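Local coordinates for protein purine nucleoside phosphorylase (PDB 6BI9) that catalyses the phosphorolysis of purine nucleosides such as inosine and guanosine, releasing the free base and, as in its family, ribose 1-phosphate, at residues A[84-89]-A[220-225]; A[192-197]-A[216-221]. All coordinates share one frame; numbering follows the deposited sequence. Where two conformers were deposited one is given.

Contact 1 (A[84-89]-A[220-225]). With DS7 (1,2,5-trimethyl-1H-pyrrole-3-carboxylic acid), chain G.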
ATOM      1  N   GLN A  84      26.010   4.754 -10.258  1.00 32.75           N
ATOM      2  CA  GLN A  84      26.012   6.206 -10.447  1.00 38.84           C
ATOM      3  C   GLN A  84      24.710   6.594 -11.150  1.00 38.95           C
ATOM      4  O   GLN A  84      24.613   6.510 -12.376  1.00 42.23           O
ATOM      5  CB  GLN A  84      27.229   6.639 -11.261  1.00 37.56           C
ATOM      6  CG  GLN A  84      27.498   8.148 -11.241  1.00 41.15           C
ATOM      7  CD  GLN A  84      28.724   8.546 -12.048  1.00 47.70           C
ATOM      8  OE1 GLN A  84      28.886   8.142 -13.201  1.00 43.64           O
ATOM      9  NE2 GLN A  84      29.587   9.365 -11.448  1.00 53.06           N
ATOM     10  N   GLY A  85      23.726   7.042 -10.378  1.00 43.66           N
ATOM     11  CA  GLY A  85      22.371   7.197 -10.892  1.00 46.10           C
ATOM     12  C   GLY A  85      21.433   6.124 -10.371  1.00 51.72           C
ATOM     13  O   GLY A  85      21.293   5.041 -10.956  1.00 49.86           O
ATOM     14  N   ARG A  86      20.772   6.423  -9.266  1.00 62.04           N
ATOM     15  CA  ARG A  86      19.977   5.434  -8.552  1.00 64.51           C
ATOM     16  C   ARG A  86      18.619   5.239  -9.214  1.00 47.73           C
ATOM     17  O   ARG A  86      18.080   6.144  -9.851  1.00 37.60           O
ATOM     18  CB  ARG A  86      19.774   5.893  -7.117  1.00 77.53           C
ATOM     19  CG  ARG A  86      19.787   4.834  -6.074  1.00 76.22           C
ATOM     20  CD  ARG A  86      19.910   5.554  -4.756  1.00 72.35           C
ATOM     21  NE  ARG A  86      19.362   4.815  -3.637  1.00 57.41           N
ATOM     22  CZ  ARG A  86      19.449   5.216  -2.376  1.00 56.12           C
ATOM     23  NH1 ARG A  86      20.062   6.378  -2.061  1.00 43.11           N
ATOM     24  NH2 ARG A  86      18.920   4.453  -1.433  1.00 71.69           N
ATOM     25  N   LEU A  87      18.065   4.046  -9.050  1.00 44.39           N
ATOM     26  CA  LEU A  87      16.714   3.743  -9.498  1.00 39.84           C
ATOM     27  C   LEU A  87      15.805   3.811  -8.284  1.00 32.69           C
ATOM     28  O   LEU A  87      16.053   3.104  -7.310  1.00 30.51           O
ATOM     29  CB  LEU A  87      16.661   2.346 -10.118  1.00 41.15           C
ATOM     30  CG  LEU A  87      17.796   2.110 -11.115  1.00 49.54           C
ATOM     31  CD1 LEU A  87      17.777   0.666 -11.603  1.00 55.54           C
ATOM     32  CD2 LEU A  87      17.671   3.083 -12.267  1.00 52.14           C
ATOM     33  N   HIS A  88      14.759   4.652  -8.336  1.00 29.43           N
ATOM     34  CA  HIS A  88      13.804   4.788  -7.240  1.00 27.50           C
ATOM     35  C   HIS A  88      12.414   4.300  -7.646  1.00 29.27           C
ATOM     36  O   HIS A  88      11.971   4.522  -8.775  1.00 26.53           O
ATOM     37  CB  HIS A  88      13.732   6.245  -6.799  1.00 34.13           C
ATOM     38  CG  HIS A  88      14.988   6.742  -6.158  1.00 45.92           C
ATOM     39  ND1 HIS A  88      15.674   7.845  -6.621  1.00 50.20           N
ATOM     40  CD2 HIS A  88      15.685   6.286  -5.093  1.00 60.29           C
ATOM     41  CE1 HIS A  88      16.720   8.069  -5.848  1.00 51.03           C
ATOM     42  NE2 HIS A  88      16.757   7.131  -4.919  1.00 60.81           N
ATOM     43  N   MET A  89      11.702   3.631  -6.723  1.00 23.18           N
ATOM     44  CA  MET A  89      10.410   3.065  -7.115  0.64 21.61           C
ATOM     45  C   MET A  89       9.370   4.156  -7.402  0.93 20.97           C
ATOM     46  O   MET A  89       8.440   3.918  -8.198  1.00 23.23           O
ATOM     47  CB  MET A  89       9.963   2.044  -6.061  0.64 22.96           C
ATOM     48  CG  MET A  89      10.972   0.876  -6.031  0.64 23.55           C
ATOM     49  SD  MET A  89      10.442  -0.656  -5.254  0.64 23.55           S
ATOM     50  CE  MET A  89       9.258  -1.339  -6.372  0.64 28.42           C
ATOM     51  N   GLY A 220      12.110   8.398   4.658  1.00 19.36           N
ATOM     52  CA  GLY A 220      12.578   8.700   3.311  1.00 19.99           C
ATOM     53  C   GLY A 220      11.962   7.801   2.251  1.00 18.59           C
ATOM     54  O   GLY A 220      11.160   6.915   2.559  1.00 20.16           O
ATOM     55  N   MET A 221      12.380   8.031   0.988  1.00 18.45           N
ATOM     56  CA  MET A 221      11.747   7.441  -0.197  1.00 19.43           C
ATOM     57  C   MET A 221      12.625   6.410  -0.930  1.00 20.00           C
ATOM     58  O   MET A 221      12.411   6.174  -2.128  1.00 20.89           O
ATOM     59  CB  MET A 221      11.351   8.535  -1.200  1.00 24.96           C
ATOM     60  CG  MET A 221      10.561   9.641  -0.702  1.00 29.19           C
ATOM     61  SD  MET A 221      10.413  10.930  -2.007  1.00 24.90           S
ATOM     62  CE  MET A 221       9.790  12.213  -0.947  1.00 28.70           C
ATOM     63  N   SER A 222      13.622   5.821  -0.281  1.00 18.05           N
ATOM     64  CA  SER A 222      14.575   4.949  -0.965  1.00 20.79           C
ATOM     65  C   SER A 222      15.058   3.862  -0.001  1.00 23.01           C
ATOM     66  O   SER A 222      14.517   3.679   1.103  1.00 21.51           O
ATOM     67  CB  SER A 222      15.768   5.755  -1.516  1.00 25.62           C
ATOM     68  OG  SER A 222      16.573   6.218  -0.443  1.00 29.85           O
ATOM     69  N   THR A 223      16.104   3.149  -0.441  1.00 20.58           N
ATOM     70  CA  THR A 223      16.973   2.298   0.376  1.00 20.09           C
ATOM     71  C   THR A 223      16.368   0.956   0.805  1.00 22.84           C
ATOM     72  O   THR A 223      17.027  -0.075   0.622  1.00 22.27           O
ATOM     73  CB  THR A 223      17.468   3.097   1.573  1.00 22.55           C
ATOM     74  OG1 THR A 223      18.260   4.202   1.080  1.00 26.73           O
ATOM     75  CG2 THR A 223      18.342   2.228   2.484  1.00 24.42           C
ATOM     76  N   VAL A 224      15.148   0.926   1.361  1.00 19.34           N
ATOM     77  CA  VAL A 224      14.577  -0.337   1.863  1.00 19.43           C
ATOM     78  C   VAL A 224      14.457  -1.393   0.761  1.00 20.79           C
ATOM     79  O   VAL A 224      14.767  -2.574   1.023  1.00 19.70           O
ATOM     80  CB  VAL A 224      13.269  -0.053   2.610  1.00 20.37           C
ATOM     81  CG1 VAL A 224      12.437  -1.308   2.840  1.00 21.18           C
ATOM     82  CG2 VAL A 224      13.555   0.637   3.954  1.00 20.72           C
ATOM     83  N   PRO A 225      14.045  -1.077  -0.480  1.00 18.88           N
ATOM     84  CA  PRO A 225      14.015  -2.132  -1.518  1.00 18.76           C
ATOM     85  C   PRO A 225      15.371  -2.775  -1.768  1.00 17.97           C
ATOM     86  O   PRO A 225      15.465  -4.021  -1.819  1.00 19.10           O
ATOM     87  CB  PRO A 225      13.469  -1.396  -2.749  1.00 22.67           C
ATOM     88  CG  PRO A 225      12.607  -0.239  -2.132  1.00 18.53           C
ATOM     89  CD  PRO A 225      13.459   0.197  -0.970  1.00 19.64           C
TER
HETATM   90  C7  DS7 G 306      12.954  15.754   3.995  0.91 44.43           C
HETATM   91  C4  DS7 G 306      10.056  11.582   2.745  0.91 27.09           C
HETATM   92  C5  DS7 G 306      11.253  13.861   3.652  0.91 39.34           C
HETATM   93  C6  DS7 G 306      10.244  14.499   4.586  0.91 43.07           C
HETATM   94  C3  DS7 G 306      11.191  12.648   2.897  0.91 32.98           C
HETATM   95  C2  DS7 G 306      12.426  12.581   2.183  0.91 28.04           C
HETATM   96  C1  DS7 G 306      13.203  13.707   2.516  0.91 36.49           C
HETATM   97  O   DS7 G 306       8.877  11.765   3.058  0.91 30.30           O
HETATM   98  O1  DS7 G 306      10.271  10.481   2.209  0.91 36.94           O
HETATM   99  N   DS7 G 306      12.476  14.504   3.413  0.91 41.24           N
HETATM  100  C   DS7 G 306      14.599  14.078   2.031  0.91 31.63           C
HETATM  101  O   HOH W   1      12.840   3.327  -3.993  1.00 31.16           O

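Contact 2 (A[192-197]-A[216-221]). With DS7 (1,2,5-trimethyl-1H-pyrrole-3-carboxylic acid), chain G.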
ATOM      1  N   GLY A 192      18.939   4.880  14.493  1.00 25.46           N
ATOM      2  CA  GLY A 192      17.494   4.994  14.422  1.00 25.79           C
ATOM      3  C   GLY A 192      16.800   4.045  13.456  1.00 26.26           C
ATOM      4  O   GLY A 192      17.424   3.317  12.681  1.00 23.86           O
ATOM      5  N   VAL A 193      15.477   4.047  13.563  1.00 24.61           N
ATOM      6  CA  VAL A 193      14.581   3.248  12.709  1.00 22.34           C
ATOM      7  C   VAL A 193      14.109   4.094  11.516  1.00 24.19           C
ATOM      8  O   VAL A 193      13.587   5.201  11.699  1.00 26.25           O
ATOM      9  CB  VAL A 193      13.376   2.749  13.530  1.00 24.55           C
ATOM     10  CG1 VAL A 193      12.350   2.030  12.635  1.00 24.43           C
ATOM     11  CG2 VAL A 193      13.823   1.829  14.687  1.00 29.43           C
ATOM     12  N   TYR A 194      14.254   3.557  10.297  1.00 21.68           N
ATOM     13  CA  TYR A 194      13.897   4.239   9.046  1.00 20.98           C
ATOM     14  C   TYR A 194      12.524   3.813   8.540  1.00 20.80           C
ATOM     15  O   TYR A 194      12.290   2.617   8.319  1.00 23.55           O
ATOM     16  CB  TYR A 194      14.942   3.909   7.988  1.00 22.33           C
ATOM     17  CG  TYR A 194      14.790   4.531   6.588  1.00 19.97           C
ATOM     18  CD1 TYR A 194      15.503   5.673   6.235  1.00 24.01           C
ATOM     19  CD2 TYR A 194      13.998   3.943   5.590  1.00 18.49           C
ATOM     20  CE1 TYR A 194      15.418   6.230   4.968  1.00 19.27           C
ATOM     21  CE2 TYR A 194      13.911   4.504   4.294  1.00 21.38           C
ATOM     22  CZ  TYR A 194      14.614   5.636   3.992  1.00 18.81           C
ATOM     23  OH  TYR A 194      14.544   6.178   2.737  1.00 21.06           O
ATOM     24  N   ALA A 195      11.624   4.786   8.338  1.00 19.33           N
ATOM     25  CA  ALA A 195      10.344   4.538   7.669  1.00 20.96           C
ATOM     26  C   ALA A 195      10.474   4.802   6.175  1.00 21.84           C
ATOM     27  O   ALA A 195      10.868   5.900   5.765  1.00 20.60           O
ATOM     28  CB  ALA A 195       9.233   5.426   8.226  1.00 24.18           C
ATOM     29  N   PHE A 196      10.031   3.833   5.358  1.00 18.57           N
ATOM     30  CA  PHE A 196       9.999   3.952   3.891  1.00 18.02           C
ATOM     31  C   PHE A 196       8.609   4.457   3.471  1.00 19.90           C
ATOM     32  O   PHE A 196       7.613   3.735   3.650  1.00 21.79           O
ATOM     33  CB  PHE A 196      10.337   2.581   3.277  1.00 20.49           C
ATOM     34  CG  PHE A 196      10.324   2.529   1.748  1.00 19.55           C
ATOM     35  CD1 PHE A 196      10.611   3.650   0.958  1.00 21.48           C
ATOM     36  CD2 PHE A 196      10.005   1.318   1.099  1.00 19.63           C
ATOM     37  CE1 PHE A 196      10.585   3.577  -0.429  1.00 21.16           C
ATOM     38  CE2 PHE A 196       9.966   1.237  -0.292  1.00 17.80           C
ATOM     39  CZ  PHE A 196      10.239   2.360  -1.069  1.00 18.56           C
ATOM     40  N   ASN A 197       8.562   5.726   3.002  0.87 21.32           N
ATOM     41  CA  ASN A 197       7.437   6.436   2.354  0.87 21.35           C
ATOM     42  C   ASN A 197       7.665   6.262   0.857  0.87 25.37           C
ATOM     43  O   ASN A 197       8.653   6.777   0.331  0.87 27.19           O
ATOM     44  CB  ASN A 197       7.497   7.962   2.685  0.87 21.72           C
ATOM     45  CG  ASN A 197       6.576   8.862   1.803  0.87 27.27           C
ATOM     46  OD1 ASN A 197       5.523   8.450   1.332  0.87 27.91           O
ATOM     47  ND2 ASN A 197       6.999  10.126   1.604  0.87 32.47           N
ATOM     48  N   CYS A 216       8.886   5.814  14.600  1.00 30.07           N
ATOM     49  CA  CYS A 216       9.834   6.046  13.525  1.00 28.62           C
ATOM     50  C   CYS A 216      10.775   7.184  13.911  1.00 25.59           C
ATOM     51  O   CYS A 216      10.356   8.184  14.496  1.00 29.12           O
ATOM     52  CB  CYS A 216       9.118   6.379  12.212  1.00 27.99           C
ATOM     53  SG  CYS A 216       7.885   5.142  11.662  1.00 33.24           S
ATOM     54  N   ASP A 217      12.057   7.030  13.585  1.00 23.26           N
ATOM     55  CA  ASP A 217      13.036   8.074  13.846  1.00 23.50           C
ATOM     56  C   ASP A 217      13.316   8.961  12.642  1.00 25.59           C
ATOM     57  O   ASP A 217      13.604  10.146  12.818  1.00 24.77           O
ATOM     58  CB  ASP A 217      14.356   7.446  14.322  1.00 27.74           C
ATOM     59  CG  ASP A 217      14.212   6.720  15.669  1.00 34.30           C
ATOM     60  OD1 ASP A 217      13.792   7.363  16.650  1.00 38.07           O
ATOM     61  OD2 ASP A 217      14.508   5.503  15.738  1.00 28.25           O
ATOM     62  N   VAL A 218      13.293   8.405  11.427  1.00 22.71           N
ATOM     63  CA  VAL A 218      13.562   9.136  10.189  1.00 21.02           C
ATOM     64  C   VAL A 218      12.605   8.578   9.130  1.00 21.51           C
ATOM     65  O   VAL A 218      12.089   7.463   9.257  1.00 22.90           O
ATOM     66  CB  VAL A 218      15.031   9.010   9.700  1.00 26.74           C
ATOM     67  CG1 VAL A 218      16.013   9.373  10.828  1.00 31.52           C
ATOM     68  CG2 VAL A 218      15.355   7.633   9.263  1.00 34.44           C
ATOM     69  N   VAL A 219      12.356   9.373   8.080  1.00 20.89           N
ATOM     70  CA  VAL A 219      11.506   8.964   6.952  1.00 21.60           C
ATOM     71  C   VAL A 219      12.186   9.320   5.627  1.00 22.55           C
ATOM     72  O   VAL A 219      12.765  10.410   5.469  1.00 21.09           O
ATOM     73  CB  VAL A 219      10.089   9.596   7.046  1.00 19.45           C
ATOM     74  CG1 VAL A 219      10.146  11.121   7.102  1.00 24.29           C
ATOM     75  CG2 VAL A 219       9.173   9.144   5.897  1.00 25.50           C
ATOM     76  N   GLY A 220      12.110   8.398   4.658  1.00 19.36           N
ATOM     77  CA  GLY A 220      12.578   8.700   3.311  1.00 19.99           C
ATOM     78  C   GLY A 220      11.962   7.801   2.251  1.00 18.59           C
ATOM     79  O   GLY A 220      11.160   6.915   2.559  1.00 20.16           O
ATOM     80  N   MET A 221      12.380   8.031   0.988  1.00 18.45           N
ATOM     81  CA  MET A 221      11.747   7.441  -0.197  1.00 19.43           C
ATOM     82  C   MET A 221      12.625   6.410  -0.930  1.00 20.00           C
ATOM     83  O   MET A 221      12.411   6.174  -2.128  1.00 20.89           O
ATOM     84  CB  MET A 221      11.351   8.535  -1.200  1.00 24.96           C
ATOM     85  CG  MET A 221      10.561   9.641  -0.702  1.00 29.19           C
ATOM     86  SD  MET A 221      10.413  10.930  -2.007  1.00 24.90           S
ATOM     87  CE  MET A 221       9.790  12.213  -0.947  1.00 28.70           C
TER
HETATM   88  C7  DS7 G 306      12.954  15.754   3.995  0.91 44.43           C
HETATM   89  C4  DS7 G 306      10.056  11.582   2.745  0.91 27.09           C
HETATM   90  C5  DS7 G 306      11.253  13.861   3.652  0.91 39.34           C
HETATM   91  C6  DS7 G 306      10.244  14.499   4.586  0.91 43.07           C
HETATM   92  C3  DS7 G 306      11.191  12.648   2.897  0.91 32.98           C
HETATM   93  C2  DS7 G 306      12.426  12.581   2.183  0.91 28.04           C
HETATM   94  C1  DS7 G 306      13.203  13.707   2.516  0.91 36.49           C
HETATM   95  O   DS7 G 306       8.877  11.765   3.058  0.91 30.30           O
HETATM   96  O1  DS7 G 306      10.271  10.481   2.209  0.91 36.94           O
HETATM   97  N   DS7 G 306      12.476  14.504   3.413  0.91 41.24           N
HETATM   98  C   DS7 G 306      14.599  14.078   2.031  0.91 31.63           C

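Contact 1 (A[84-89]-A[220-225])
The Arg86 guanidinium meets Ser222 over one face and Thr223 at its edge. Ser222 CB sits 3.4 Å above the guanidinium plane of Arg86, displaced toward the rim. Thr223 OG1 lies almost in that plane and accepts a hydrogen bond from Arg86 NH2 at 2.6 Å. The bond is short but bent, with 136° at the hydrogen. The Arg86 chain, extended from CG to NE, carries the group across to 220-225. This arginine is poorly ordered, so its exact pose deserves caution. Thr223 OG1 is also hydrogen-bonded to Asn117, which ties it to strand 112-121.

The His88 ring comes obliquely against the same serine. Its CD2 atom is 3.6 Å from Ser222 CB. CG of His88 is turned anti to its carbonyl carbon (chi1 -67°), which sets the ring beside the serine methylene. Ser222 CB therefore touches both the arginine and the histidine.

At the far end of 84-89, in the modelled one of two Met89 conformers, Met89 SD lies 3.8 Å from Pro225 CG, so this packing is tentative. One water joins the backbones here: it accepts from Met89 N at 3.0 Å and gives a weak bond to Met221 O.

Thr223 is the N-cap residue of helix 224-232, though its side chain makes no capping bond. The contact joins the loop after strand 78-84 to the turn between strand 218-220 and that helix. Arg86 and His88 facing Ser222, just after strand 218-220, are consistent with the phosphate site of trimeric purine nucleoside phosphorylases.

Contact 2 (A[192-197]-A[216-221])
Strands 189-196 and 218-220 are the two parallel strands of a beta-alpha-beta unit, with helix 205-213 in the crossover. Just before strand 218-220, the Asp217 carboxylate accepts a hydrogen bond from the backbone of strand 189-196. Val193 N donates to Asp217 OD2 at 2.8 Å, nearly straight at 170°. OD2 receives it on its anti lone pair, the one away from OD1. CG of Asp217 stands beside its own backbone N (chi1 -64°), which brings OD2 to Val193. The other oxygen, OD1, is bonded to Asn123. Val193 O accepts two bonds, from Asp217 N at 3.0 Å and from Val218 N at 3.2 Å.

The ladder continues with Ala195 N to Val218 O at 2.9 Å, Gly220 N to Ala195 O, and Asn197 N to Gly220 O. This is the regular zigzag of a parallel pair within the central mixed sheet of the phosphorylase fold. Strand 131-139 pairs with 189-196 on its other edge.

Tyr194 and Val218 share one face of the sheet. Tyr194 CD1 touches Val218 CG2 at 3.6 Å, and the side chains cross at about a right angle. The ring runs on over Gly220, and the tyrosine OH sits close against the glycine backbone, 3.2 Å from Gly220 CA. On the opposite face Ala195 CB packs against Cys216 SG. The Phe196 ring puts its edge to Gly220 O.

Asn197 ND2 donates to the DS7 carboxylate, 2.9 Å to O and more weakly to O1. Glu203 N also hydrogen-bonds to DS7. Met221 CG makes a tight contact with O1 of DS7, with no bond implied, and Phe161 of the second subunit packs on Met221.

Contacts 1 and 2 have centres 13 Å apart and share Gly220 and Met221. In chain order come 84-89, then 192-197, then 216-221 running on into 220-225. Strand 218-220 belongs to contact 2, and the turn after it leads into helix 224-232 in contact 1. Tyr194 OH lies 3.0 Å from Ser222 O, a probable hydrogen bond, while Pro225 and Val224 pack on Phe196 and Tyr194. Side chains of strand 189-196 thus line one side of the turn and the start of helix 224-232, which also meet the 84-89 loop. DS7 lies against the shared Gly220 and Met221, and both contacts also reach the second subunit, consistent with a ligand pocket near a subunit interface of the trimer.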